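Local coordinates for protein lectin (Polyandrocarpa misakiensis, PDB 1BYF) that binds galactose through a calcium-dependent C-type lectin domain and serves, as a homodimer, in the defence of the tunicate against microorganisms, at residues 84-89 and 106-111; 5-10 and 116-121; 28-33 and 69-74. All coordinates share one frame; numbering follows the deposited sequence.

Contact 1: 84-89 and 106-111; sequences PNEPSN and LDDVGC. With CA (calcium ion), chain C.
Glu86 and Asp107 bring one carboxylate oxygen each to the same calcium ion, and their carboxylate planes stand 82° apart. Glu86 OE1 lies 2.2 Å from the metal, and Asp107 OD1 binds it at the same length. The Glu86 chain bends at chi2 (-65°), which sets CD beside Asp107 OD1. OE1 is gripped a second time: Ser88 OG donates to it from above the carboxylate plane at 2.7 Å. Asp107 OD2, turned from the metal, takes a hydrogen bond from Gln98. Asn89 OD1 adds a second loop ligand, 2.5 Å from the ion. This is the carbohydrate-binding calcium site of the C-type lectin fold, and the peptide bond before Pro87 is cis, as is usual in the long loop of these domains. With Asp108 CG between the backbone N and the carbonyl carbon (chi1 58°), OD1 and the residue's own O both face the ion and bind it. The same carboxylate ties down the loop: Ser88 N donates to Asp108 OD1 at 3.0 Å and Asn89 N to Asp108 OD2 at 2.9 Å, both on the syn side but somewhat out of the carboxylate plane. Pro87 CB packs against this carboxylate, 3.5 Å from Asp108 CG.

Contact 2: 5-10 and 116-121; sequences ILFSDE and RVICEK
Phe7 and Ile118 lie side by side and point the same way from two antiparallel strands, 5-8 and 116-121, whose axes approach to 4.6 Å with their directions 166° apart. This pairing joins the N- and C-terminal strands of the C-type lectin domain, closing the chain on itself as in the double-loop fold of the family. Phe7 and Ile118 form a non-hydrogen-bonded pair; the ring's CD2 is 3.9 Å from Ile118 CG1, which meets it obliquely. On the same face, Ile5 crosses Ile118 at a slant, CG2 against CG2 at 4.0 Å, while its CD1 reaches the base of Glu120. Helix 36-49 covers this face, with Phe45 stacked on Phe7. The other face carries Leu6, Ser8, Val117 and Cys119, the last in a disulfide with Cys21. Here Leu6 and Cys119 meet through their CB atoms, above two reciprocal backbone hydrogen bonds: Leu6 N to Cys119 O and Cys119 N to Leu6 O, each 2.8 Å. The Ser8–Val117 pair is less even, Ser8 N to Val117 O being 2.9 Å and the return bond, Val117 N to Ser8 O, weak. Strand 5-8 also pairs with a strand of the second subunit, so the sheet continues through the dimer. Arg116, extended from CG to NE, crosses Asp9 in a salt bridge, carboxylate and guanidinium planes 75° apart, with Asp9 O over one guanidinium face and Asp9 OD1 at its edge. Asp9 OD1 also bridges to Lys49. Arg116 NE donates to Asp9 OD1 on the anti side, 2.9 Å away, at an N-H...O angle of 171°.

Contact 3: 28-33 and 69-74; sequences LVSSAM and WNDGVS
The Trp69 indole carries Ser30 O over one face, 4.0 Å above the ring plane and displaced toward the rim. The six-membered ring meets the backbone of the 28-33 loop, with Trp69 CE3 3.6 Å from Ser30 CA. Farther round that ring, Met33 comes in obliquely, its side chain crossing the indole at about a right angle, with Met33 CB 3.5 Å from Trp69 CH2. Beyond CB the Met33 chain bends at chi2 and chi3, and the side chain packs on Val39 and Ile42 of helix 36-49. Arg34, one residue beyond Met33, adds a cation-pi interaction to the indole.

The amide of Asn70 is the second flat group. Its ND2 lies 3.6 Å from Leu28 CB and also close to Leu28 O, but the angle to that oxygen is poor and no hydrogen bond results. The Asp71 carboxylate brings OD2 to 3.8 Å from Ser31 CB, while its charge is met by a salt bridge from OD2 to Arg34.

Each side has its own internal bonding. Residues 69-72 make a type I beta turn, with Gly72 N bonded to Trp69 O, and Met33 N bonds to Ser30 O. The contact thus joins the end of strand 68-69 and the loop beyond it, in the long loop region of the C-type lectin fold, to the end of strand 27-28 and the connection to helix 36-49. No hydrogen bond links the two segments directly, so they meet mainly by van der Waals contact, the indole on Ser30 and Met33, with Asn70 and Asp71 against Leu28 and Ser31; a polar tie comes through Gly56, whose backbone bonds to both Val29 and Asn70.

Overall arrangement
Along the chain contact 3 closes before contact 1 opens, and both fall between the two strands that contact 2 brings together, which encloses them in one C-type lectin domain. The centres of contacts 1 and 2 are about 20 Å apart, yet strands 105-109 and 115-122 belong to the same mixed sheet. Contact 3, about 17 Å from contact 1 and 14 Å from contact 2 between centres, touches both: Leu106 packs on Trp69 and Met33, and Glu120 OE1 accepts from the backbone N of Ser30 and Ala32. The calcium site and the strand that pairs with the second subunit lie on opposite sides of the chain's centre, with contact 3 touching both contacts.

Contact 1: 84-89 and 106-111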
ATOM      1  N   PRO A  84     -21.607   9.061   2.770  1.00 22.34           N
ATOM      2  CA  PRO A  84     -22.996   9.460   2.887  1.00 22.52           C
ATOM      3  C   PRO A  84     -23.094  10.981   2.908  1.00 22.19           C
ATOM      4  O   PRO A  84     -22.351  11.676   3.603  1.00 21.75           O
ATOM      5  CB  PRO A  84     -23.459   8.851   4.198  1.00 22.74           C
ATOM      6  CG  PRO A  84     -22.478   7.771   4.504  1.00 23.08           C
ATOM      7  CD  PRO A  84     -21.169   8.209   3.900  1.00 22.78           C
ATOM      8  N   ASN A  85     -24.005  11.511   2.103  1.00 20.67           N
ATOM      9  CA  ASN A  85     -24.261  12.938   2.019  1.00 21.68           C
ATOM     10  C   ASN A  85     -23.114  13.765   1.457  1.00 21.76           C
ATOM     11  O   ASN A  85     -23.008  14.961   1.758  1.00 22.00           O
ATOM     12  CB  ASN A  85     -24.666  13.512   3.383  1.00 24.17           C
ATOM     13  CG  ASN A  85     -25.888  12.832   3.961  1.00 25.93           C
ATOM     14  OD1 ASN A  85     -25.902  12.490   5.147  1.00 27.00           O
ATOM     15  ND2 ASN A  85     -26.918  12.630   3.143  1.00 27.49           N
ATOM     16  N   GLU A  86     -22.267  13.172   0.628  1.00 20.98           N
ATOM     17  CA  GLU A  86     -21.186  13.899  -0.044  1.00 20.14           C
ATOM     18  C   GLU A  86     -21.313  13.507  -1.514  1.00 19.89           C
ATOM     19  O   GLU A  86     -21.827  12.418  -1.772  1.00 19.84           O
ATOM     20  CB  GLU A  86     -19.810  13.543   0.504  1.00 20.33           C
ATOM     21  CG  GLU A  86     -19.607  13.805   1.980  1.00 20.37           C
ATOM     22  CD  GLU A  86     -19.660  15.258   2.396  1.00 20.61           C
ATOM     23  OE1 GLU A  86     -19.339  16.166   1.597  1.00 20.15           O
ATOM     24  OE2 GLU A  86     -19.999  15.517   3.573  1.00 20.57           O
ATOM     25  N   PRO A  87     -20.885  14.338  -2.436  1.00 20.07           N
ATOM     26  CA  PRO A  87     -20.286  15.626  -2.157  1.00 20.01           C
ATOM     27  C   PRO A  87     -21.287  16.667  -1.684  1.00 20.03           C
ATOM     28  O   PRO A  87     -22.454  16.627  -2.085  1.00 19.62           O
ATOM     29  CB  PRO A  87     -19.711  16.031  -3.518  1.00 20.42           C
ATOM     30  CG  PRO A  87     -20.653  15.409  -4.499  1.00 20.37           C
ATOM     31  CD  PRO A  87     -20.975  14.067  -3.896  1.00 20.85           C
ATOM     32  N   SER A  88     -20.845  17.627  -0.871  1.00 19.93           N
ATOM     33  CA  SER A  88     -21.781  18.620  -0.350  1.00 19.84           C
ATOM     34  C   SER A  88     -21.204  20.011  -0.175  1.00 20.05           C
ATOM     35  O   SER A  88     -21.920  20.876   0.348  1.00 19.63           O
ATOM     36  CB  SER A  88     -22.242  18.122   1.035  1.00 20.25           C
ATOM     37  OG  SER A  88     -21.112  18.197   1.895  1.00 19.41           O
ATOM     38  N   ASN A  89     -19.950  20.235  -0.551  1.00 20.06           N
ATOM     39  CA  ASN A  89     -19.353  21.566  -0.390  1.00 19.99           C
ATOM     40  C   ASN A  89     -19.896  22.490  -1.468  1.00 20.09           C
ATOM     41  O   ASN A  89     -20.424  22.036  -2.486  1.00 20.79           O
ATOM     42  CB  ASN A  89     -17.829  21.482  -0.420  1.00 20.04           C
ATOM     43  CG  ASN A  89     -17.227  20.891   0.840  1.00 20.39           C
ATOM     44  OD1 ASN A  89     -17.672  19.861   1.347  1.00 19.55           O
ATOM     45  ND2 ASN A  89     -16.200  21.549   1.374  1.00 19.82           N
ATOM     46  N   LEU A 106     -15.066   8.514  -0.052  1.00 14.32           N
ATOM     47  CA  LEU A 106     -14.712   9.773  -0.689  1.00 14.64           C
ATOM     48  C   LEU A 106     -15.496  10.976  -0.180  1.00 14.45           C
ATOM     49  O   LEU A 106     -16.623  10.887   0.291  1.00 14.61           O
ATOM     50  CB  LEU A 106     -14.838   9.647  -2.209  1.00 15.03           C
ATOM     51  CG  LEU A 106     -14.025   8.549  -2.890  1.00 15.15           C
ATOM     52  CD1 LEU A 106     -14.133   8.726  -4.403  1.00 14.88           C
ATOM     53  CD2 LEU A 106     -12.558   8.568  -2.468  1.00 14.55           C
ATOM     54  N   ASP A 107     -14.841  12.127  -0.288  1.00 14.75           N
ATOM     55  CA  ASP A 107     -15.435  13.381   0.178  1.00 15.13           C
ATOM     56  C   ASP A 107     -14.791  14.555  -0.540  1.00 15.42           C
ATOM     57  O   ASP A 107     -13.602  14.499  -0.852  1.00 15.34           O
ATOM     58  CB  ASP A 107     -15.252  13.479   1.696  1.00 15.57           C
ATOM     59  CG  ASP A 107     -15.579  14.861   2.233  1.00 16.66           C
ATOM     60  OD1 ASP A 107     -16.681  15.354   1.892  1.00 16.00           O
ATOM     61  OD2 ASP A 107     -14.743  15.432   2.959  1.00 16.22           O
ATOM     62  N   ASP A 108     -15.584  15.595  -0.795  1.00 15.73           N
ATOM     63  CA  ASP A 108     -15.073  16.800  -1.433  1.00 15.73           C
ATOM     64  C   ASP A 108     -14.634  17.798  -0.359  1.00 16.27           C
ATOM     65  O   ASP A 108     -15.319  18.015   0.634  1.00 15.88           O
ATOM     66  CB  ASP A 108     -16.094  17.452  -2.354  1.00 17.02           C
ATOM     67  CG  ASP A 108     -17.402  17.835  -1.688  1.00 17.55           C
ATOM     68  OD1 ASP A 108     -17.844  17.204  -0.711  1.00 17.56           O
ATOM     69  OD2 ASP A 108     -18.022  18.799  -2.183  1.00 17.91           O
ATOM     70  N   VAL A 109     -13.466  18.386  -0.563  1.00 16.56           N
ATOM     71  CA  VAL A 109     -12.897  19.355   0.355  1.00 17.60           C
ATOM     72  C   VAL A 109     -12.204  20.464  -0.433  1.00 18.74           C
ATOM     73  O   VAL A 109     -12.018  20.318  -1.642  1.00 18.45           O
ATOM     74  CB  VAL A 109     -11.829  18.708   1.265  1.00 18.06           C
ATOM     75  CG1 VAL A 109     -12.462  17.762   2.270  1.00 18.04           C
ATOM     76  CG2 VAL A 109     -10.794  17.964   0.430  1.00 17.39           C
ATOM     77  N   GLY A 110     -11.792  21.518   0.257  1.00 19.69           N
ATOM     78  CA  GLY A 110     -11.002  22.578  -0.389  1.00 21.32           C
ATOM     79  C   GLY A 110      -9.649  21.917  -0.702  1.00 22.77           C
ATOM     80  O   GLY A 110      -9.395  20.822  -0.177  1.00 22.96           O
ATOM     81  N   CYS A 111      -8.774  22.536  -1.480  1.00 23.27           N
ATOM     82  CA  CYS A 111      -7.536  21.829  -1.819  1.00 23.79           C
ATOM     83  C   CYS A 111      -6.313  22.128  -0.990  1.00 23.61           C
ATOM     84  O   CYS A 111      -5.264  21.531  -1.259  1.00 23.31           O
ATOM     85  CB  CYS A 111      -7.311  22.068  -3.328  1.00 24.57           C
ATOM     86  SG  CYS A 111      -8.818  21.579  -4.238  1.00 25.27           S
TER
HETATM   87 CA    CA C 201     -17.536  17.404   1.607  1.00 21.01          CA

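Contact 2: 5-10 and 116-121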
ATOM      1  N   ILE A   5       1.066   0.389  -5.854  1.00 17.39           N
ATOM      2  CA  ILE A   5       0.362   1.340  -4.993  1.00 16.48           C
ATOM      3  C   ILE A   5       1.296   1.779  -3.865  1.00 16.26           C
ATOM      4  O   ILE A   5       1.863   0.947  -3.163  1.00 15.26           O
ATOM      5  CB  ILE A   5      -0.915   0.735  -4.398  1.00 16.23           C
ATOM      6  CG1 ILE A   5      -1.862   0.262  -5.504  1.00 16.55           C
ATOM      7  CG2 ILE A   5      -1.610   1.720  -3.467  1.00 15.69           C
ATOM      8  CD1 ILE A   5      -2.411   1.353  -6.403  1.00 16.14           C
ATOM      9  N   LEU A   6       1.459   3.085  -3.735  1.00 15.44           N
ATOM     10  CA  LEU A   6       2.330   3.637  -2.702  1.00 15.64           C
ATOM     11  C   LEU A   6       1.486   4.430  -1.704  1.00 15.59           C
ATOM     12  O   LEU A   6       0.701   5.269  -2.125  1.00 15.33           O
ATOM     13  CB  LEU A   6       3.383   4.529  -3.359  1.00 16.49           C
ATOM     14  CG  LEU A   6       4.213   5.434  -2.445  1.00 17.49           C
ATOM     15  CD1 LEU A   6       5.014   4.642  -1.428  1.00 17.54           C
ATOM     16  CD2 LEU A   6       5.176   6.285  -3.270  1.00 18.60           C
ATOM     17  N   PHE A   7       1.605   4.140  -0.427  1.00 15.68           N
ATOM     18  CA  PHE A   7       0.895   4.858   0.624  1.00 15.95           C
ATOM     19  C   PHE A   7       1.950   5.638   1.415  1.00 16.54           C
ATOM     20  O   PHE A   7       2.973   5.030   1.757  1.00 17.17           O
ATOM     21  CB  PHE A   7       0.180   3.929   1.593  1.00 15.38           C
ATOM     22  CG  PHE A   7      -0.928   3.085   1.041  1.00 14.83           C
ATOM     23  CD1 PHE A   7      -0.667   1.839   0.497  1.00 14.80           C
ATOM     24  CD2 PHE A   7      -2.240   3.528   1.093  1.00 14.70           C
ATOM     25  CE1 PHE A   7      -1.696   1.059   0.001  1.00 14.53           C
ATOM     26  CE2 PHE A   7      -3.273   2.753   0.603  1.00 14.35           C
ATOM     27  CZ  PHE A   7      -3.003   1.519   0.054  1.00 14.60           C
ATOM     28  N   SER A   8       1.711   6.898   1.712  1.00 16.95           N
ATOM     29  CA  SER A   8       2.688   7.663   2.482  1.00 17.52           C
ATOM     30  C   SER A   8       2.052   8.378   3.668  1.00 17.75           C
ATOM     31  O   SER A   8       1.000   9.005   3.547  1.00 17.81           O
ATOM     32  CB  SER A   8       3.452   8.654   1.603  1.00 17.87           C
ATOM     33  OG  SER A   8       4.279   9.465   2.433  1.00 18.43           O
ATOM     34  N   ASP A   9       2.701   8.259   4.820  1.00 17.30           N
ATOM     35  CA  ASP A   9       2.248   8.906   6.041  1.00 18.02           C
ATOM     36  C   ASP A   9       2.558  10.403   6.030  1.00 18.40           C
ATOM     37  O   ASP A   9       2.108  11.133   6.906  1.00 17.59           O
ATOM     38  CB  ASP A   9       2.896   8.275   7.281  1.00 17.63           C
ATOM     39  CG  ASP A   9       2.183   6.973   7.630  1.00 17.91           C
ATOM     40  OD1 ASP A   9       0.933   6.980   7.580  1.00 16.58           O
ATOM     41  OD2 ASP A   9       2.876   5.994   7.949  1.00 17.76           O
ATOM     42  N   GLU A  10       3.322  10.829   5.042  1.00 19.03           N
ATOM     43  CA  GLU A  10       3.674  12.225   4.845  1.00 21.43           C
ATOM     44  C   GLU A  10       2.450  13.019   4.396  1.00 20.88           C
ATOM     45  O   GLU A  10       1.827  12.547   3.447  1.00 20.78           O
ATOM     46  CB  GLU A  10       4.624  12.290   3.638  1.00 24.37           C
ATOM     47  CG  GLU A  10       6.090  12.431   3.952  1.00 28.39           C
ATOM     48  CD  GLU A  10       6.604  13.788   3.495  1.00 30.55           C
ATOM     49  OE1 GLU A  10       6.957  13.907   2.301  1.00 31.58           O
ATOM     50  OE2 GLU A  10       6.641  14.709   4.337  1.00 31.63           O
ATOM     51  N   ARG A 116      -2.657  12.659   3.878  1.00 15.24           N
ATOM     52  CA  ARG A 116      -1.727  11.618   3.434  1.00 15.59           C
ATOM     53  C   ARG A 116      -1.883  11.412   1.935  1.00 15.49           C
ATOM     54  O   ARG A 116      -2.805  11.934   1.310  1.00 15.38           O
ATOM     55  CB  ARG A 116      -1.936  10.344   4.247  1.00 15.18           C
ATOM     56  CG  ARG A 116      -1.353  10.419   5.655  1.00 15.01           C
ATOM     57  CD  ARG A 116      -1.774   9.223   6.495  1.00 15.49           C
ATOM     58  NE  ARG A 116      -0.985   9.085   7.711  1.00 16.09           N
ATOM     59  CZ  ARG A 116      -1.020   9.886   8.768  1.00 16.56           C
ATOM     60  NH1 ARG A 116      -1.834  10.941   8.819  1.00 16.53           N
ATOM     61  NH2 ARG A 116      -0.227   9.637   9.806  1.00 16.07           N
ATOM     62  N   VAL A 117      -0.960  10.662   1.352  1.00 15.21           N
ATOM     63  CA  VAL A 117      -0.926  10.471  -0.089  1.00 14.60           C
ATOM     64  C   VAL A 117      -0.913   9.010  -0.516  1.00 14.29           C
ATOM     65  O   VAL A 117      -0.273   8.157   0.094  1.00 13.37           O
ATOM     66  CB  VAL A 117       0.337  11.167  -0.649  1.00 14.58           C
ATOM     67  CG1 VAL A 117       0.375  11.093  -2.176  1.00 14.30           C
ATOM     68  CG2 VAL A 117       0.391  12.630  -0.199  1.00 15.01           C
ATOM     69  N   ILE A 118      -1.616   8.753  -1.609  1.00 13.75           N
ATOM     70  CA  ILE A 118      -1.701   7.450  -2.235  1.00 14.32           C
ATOM     71  C   ILE A 118      -1.386   7.620  -3.724  1.00 14.91           C
ATOM     72  O   ILE A 118      -2.073   8.382  -4.406  1.00 14.17           O
ATOM     73  CB  ILE A 118      -3.088   6.794  -2.123  1.00 14.24           C
ATOM     74  CG1 ILE A 118      -3.520   6.764  -0.655  1.00 13.87           C
ATOM     75  CG2 ILE A 118      -3.063   5.386  -2.710  1.00 13.94           C
ATOM     76  CD1 ILE A 118      -4.944   6.280  -0.458  1.00 14.44           C
ATOM     77  N   CYS A 119      -0.350   6.926  -4.179  1.00 15.11           N
ATOM     78  CA  CYS A 119       0.029   6.980  -5.578  1.00 15.81           C
ATOM     79  C   CYS A 119      -0.170   5.609  -6.230  1.00 16.74           C
ATOM     80  O   CYS A 119      -0.147   4.581  -5.549  1.00 15.58           O
ATOM     81  CB  CYS A 119       1.492   7.366  -5.773  1.00 16.44           C
ATOM     82  SG  CYS A 119       2.038   8.791  -4.823  1.00 16.84           S
ATOM     83  N   GLU A 120      -0.347   5.644  -7.549  1.00 16.98           N
ATOM     84  CA  GLU A 120      -0.524   4.439  -8.335  1.00 17.76           C
ATOM     85  C   GLU A 120       0.355   4.462  -9.591  1.00 19.48           C
ATOM     86  O   GLU A 120       0.799   5.501 -10.073  1.00 18.40           O
ATOM     87  CB  GLU A 120      -1.976   4.242  -8.781  1.00 18.06           C
ATOM     88  CG  GLU A 120      -2.465   5.184  -9.872  1.00 17.97           C
ATOM     89  CD  GLU A 120      -3.809   4.833 -10.465  1.00 17.99           C
ATOM     90  OE1 GLU A 120      -4.792   4.611  -9.724  1.00 16.82           O
ATOM     91  OE2 GLU A 120      -3.924   4.783 -11.720  1.00 18.61           O
ATOM     92  N   LYS A 121       0.551   3.267 -10.133  1.00 21.06           N
ATOM     93  CA  LYS A 121       1.247   3.084 -11.394  1.00 23.38           C
ATOM     94  C   LYS A 121       0.745   1.771 -12.003  1.00 24.43           C
ATOM     95  O   LYS A 121       0.957   0.687 -11.457  1.00 23.92           O
ATOM     96  CB  LYS A 121       2.764   3.121 -11.310  1.00 24.50           C
ATOM     97  CG  LYS A 121       3.423   2.964 -12.675  1.00 26.59           C
ATOM     98  CD  LYS A 121       4.938   2.924 -12.543  1.00 27.73           C
ATOM     99  CE  LYS A 121       5.568   2.303 -13.783  1.00 29.01           C
ATOM    100  NZ  LYS A 121       5.087   3.004 -15.011  1.00 30.03           N
TER

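Contact 3: 28-33 and 69-74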
ATOM      1  N   LEU A  28      -1.310  10.361  -8.574  1.00 19.73           N
ATOM      2  CA  LEU A  28      -2.225  10.310  -7.424  1.00 19.61           C
ATOM      3  C   LEU A  28      -3.272   9.252  -7.752  1.00 19.23           C
ATOM      4  O   LEU A  28      -3.780   9.247  -8.880  1.00 19.79           O
ATOM      5  CB  LEU A  28      -2.812  11.689  -7.176  1.00 20.13           C
ATOM      6  CG  LEU A  28      -3.413  12.020  -5.816  1.00 20.42           C
ATOM      7  CD1 LEU A  28      -2.453  11.696  -4.682  1.00 20.42           C
ATOM      8  CD2 LEU A  28      -3.782  13.510  -5.788  1.00 20.86           C
ATOM      9  N   VAL A  29      -3.544   8.330  -6.842  1.00 18.22           N
ATOM     10  CA  VAL A  29      -4.448   7.220  -7.128  1.00 17.12           C
ATOM     11  C   VAL A  29      -5.719   7.665  -7.835  1.00 17.82           C
ATOM     12  O   VAL A  29      -6.382   8.628  -7.445  1.00 17.53           O
ATOM     13  CB  VAL A  29      -4.754   6.410  -5.860  1.00 17.16           C
ATOM     14  CG1 VAL A  29      -5.683   7.174  -4.929  1.00 16.34           C
ATOM     15  CG2 VAL A  29      -5.329   5.039  -6.210  1.00 15.91           C
ATOM     16  N   SER A  30      -6.062   6.939  -8.903  1.00 17.92           N
ATOM     17  CA  SER A  30      -7.247   7.250  -9.694  1.00 17.98           C
ATOM     18  C   SER A  30      -7.845   6.002 -10.318  1.00 17.38           C
ATOM     19  O   SER A  30      -8.858   5.512  -9.816  1.00 17.44           O
ATOM     20  CB  SER A  30      -6.919   8.290 -10.768  1.00 18.64           C
ATOM     21  OG  SER A  30      -5.896   7.824 -11.625  1.00 20.81           O
ATOM     22  N   SER A  31      -7.266   5.475 -11.393  1.00 17.37           N
ATOM     23  CA  SER A  31      -7.845   4.281 -12.010  1.00 17.39           C
ATOM     24  C   SER A  31      -7.915   3.134 -11.017  1.00 17.12           C
ATOM     25  O   SER A  31      -8.869   2.352 -11.081  1.00 16.40           O
ATOM     26  CB  SER A  31      -7.096   3.860 -13.271  1.00 18.60           C
ATOM     27  OG  SER A  31      -5.940   3.118 -12.952  1.00 20.42           O
ATOM     28  N   ALA A  32      -6.973   3.037 -10.075  1.00 17.17           N
ATOM     29  CA  ALA A  32      -7.048   1.924  -9.119  1.00 16.78           C
ATOM     30  C   ALA A  32      -8.287   2.048  -8.244  1.00 16.62           C
ATOM     31  O   ALA A  32      -8.803   1.037  -7.750  1.00 16.30           O
ATOM     32  CB  ALA A  32      -5.768   1.789  -8.305  1.00 16.51           C
ATOM     33  N   MET A  33      -8.802   3.260  -8.056  1.00 15.92           N
ATOM     34  CA  MET A  33     -10.010   3.430  -7.249  1.00 15.70           C
ATOM     35  C   MET A  33     -11.260   2.942  -7.979  1.00 16.00           C
ATOM     36  O   MET A  33     -12.292   2.712  -7.350  1.00 15.84           O
ATOM     37  CB  MET A  33     -10.189   4.888  -6.830  1.00 15.39           C
ATOM     38  CG  MET A  33      -9.082   5.414  -5.929  1.00 15.80           C
ATOM     39  SD  MET A  33      -8.989   4.590  -4.343  1.00 14.37           S
ATOM     40  CE  MET A  33     -10.393   5.241  -3.455  1.00 15.13           C
ATOM     41  N   TRP A  69     -11.420  12.283 -12.413  1.00 20.94           N
ATOM     42  CA  TRP A  69     -10.223  11.565 -11.971  1.00 20.80           C
ATOM     43  C   TRP A  69      -9.082  12.165 -12.790  1.00 22.13           C
ATOM     44  O   TRP A  69      -9.386  12.687 -13.880  1.00 21.67           O
ATOM     45  CB  TRP A  69     -10.395  10.076 -12.222  1.00 20.56           C
ATOM     46  CG  TRP A  69     -11.368   9.346 -11.352  1.00 20.12           C
ATOM     47  CD1 TRP A  69     -12.589   8.841 -11.701  1.00 20.08           C
ATOM     48  CD2 TRP A  69     -11.199   9.034  -9.961  1.00 19.46           C
ATOM     49  NE1 TRP A  69     -13.188   8.238 -10.620  1.00 20.23           N
ATOM     50  CE2 TRP A  69     -12.347   8.345  -9.536  1.00 19.80           C
ATOM     51  CE3 TRP A  69     -10.175   9.272  -9.039  1.00 19.86           C
ATOM     52  CZ2 TRP A  69     -12.508   7.889  -8.225  1.00 19.53           C
ATOM     53  CZ3 TRP A  69     -10.333   8.825  -7.739  1.00 18.53           C
ATOM     54  CH2 TRP A  69     -11.487   8.138  -7.349  1.00 19.04           C
ATOM     55  N   ASN A  70      -7.845  12.186 -12.324  1.00 23.69           N
ATOM     56  CA  ASN A  70      -6.754  12.799 -13.055  1.00 25.97           C
ATOM     57  C   ASN A  70      -6.520  12.200 -14.445  1.00 26.20           C
ATOM     58  O   ASN A  70      -5.767  12.808 -15.205  1.00 26.31           O
ATOM     59  CB  ASN A  70      -5.387  12.661 -12.382  1.00 28.58           C
ATOM     60  CG  ASN A  70      -5.358  12.824 -10.889  1.00 30.90           C
ATOM     61  OD1 ASN A  70      -5.977  13.754 -10.365  1.00 32.44           O
ATOM     62  ND2 ASN A  70      -4.635  11.917 -10.238  1.00 31.73           N
ATOM     63  N   ASP A  71      -7.036  11.012 -14.718  1.00 25.99           N
ATOM     64  CA  ASP A  71      -6.823  10.406 -16.031  1.00 26.66           C
ATOM     65  C   ASP A  71      -7.972  10.754 -16.977  1.00 26.79           C
ATOM     66  O   ASP A  71      -8.181  10.118 -18.014  1.00 26.98           O
ATOM     67  CB  ASP A  71      -6.626   8.897 -15.932  1.00 27.09           C
ATOM     68  CG  ASP A  71      -7.763   8.163 -15.261  1.00 28.02           C
ATOM     69  OD1 ASP A  71      -8.642   8.807 -14.647  1.00 28.39           O
ATOM     70  OD2 ASP A  71      -7.775   6.912 -15.345  1.00 28.55           O
ATOM     71  N   GLY A  72      -8.745  11.767 -16.612  1.00 26.35           N
ATOM     72  CA  GLY A  72      -9.838  12.266 -17.419  1.00 26.32           C
ATOM     73  C   GLY A  72     -11.165  11.558 -17.297  1.00 26.25           C
ATOM     74  O   GLY A  72     -12.148  12.008 -17.895  1.00 26.36           O
ATOM     75  N   VAL A  73     -11.227  10.455 -16.563  1.00 25.76           N
ATOM     76  CA  VAL A  73     -12.478   9.716 -16.402  1.00 25.23           C
ATOM     77  C   VAL A  73     -13.326  10.385 -15.326  1.00 25.65           C
ATOM     78  O   VAL A  73     -12.820  10.856 -14.305  1.00 25.32           O
ATOM     79  CB  VAL A  73     -12.214   8.241 -16.066  1.00 25.40           C
ATOM     80  CG1 VAL A  73     -13.490   7.458 -15.819  1.00 25.12           C
ATOM     81  CG2 VAL A  73     -11.420   7.588 -17.201  1.00 25.14           C
ATOM     82  N   SER A  74     -14.626  10.457 -15.581  1.00 25.39           N
ATOM     83  CA  SER A  74     -15.555  11.079 -14.653  1.00 25.66           C
ATOM     84  C   SER A  74     -15.749  10.284 -13.370  1.00 25.04           C
ATOM     85  O   SER A  74     -15.825   9.058 -13.367  1.00 25.22           O
ATOM     86  CB  SER A  74     -16.908  11.241 -15.369  1.00 26.03           C
ATOM     87  OG  SER A  74     -17.957  11.356 -14.422  1.00 27.60           O
TER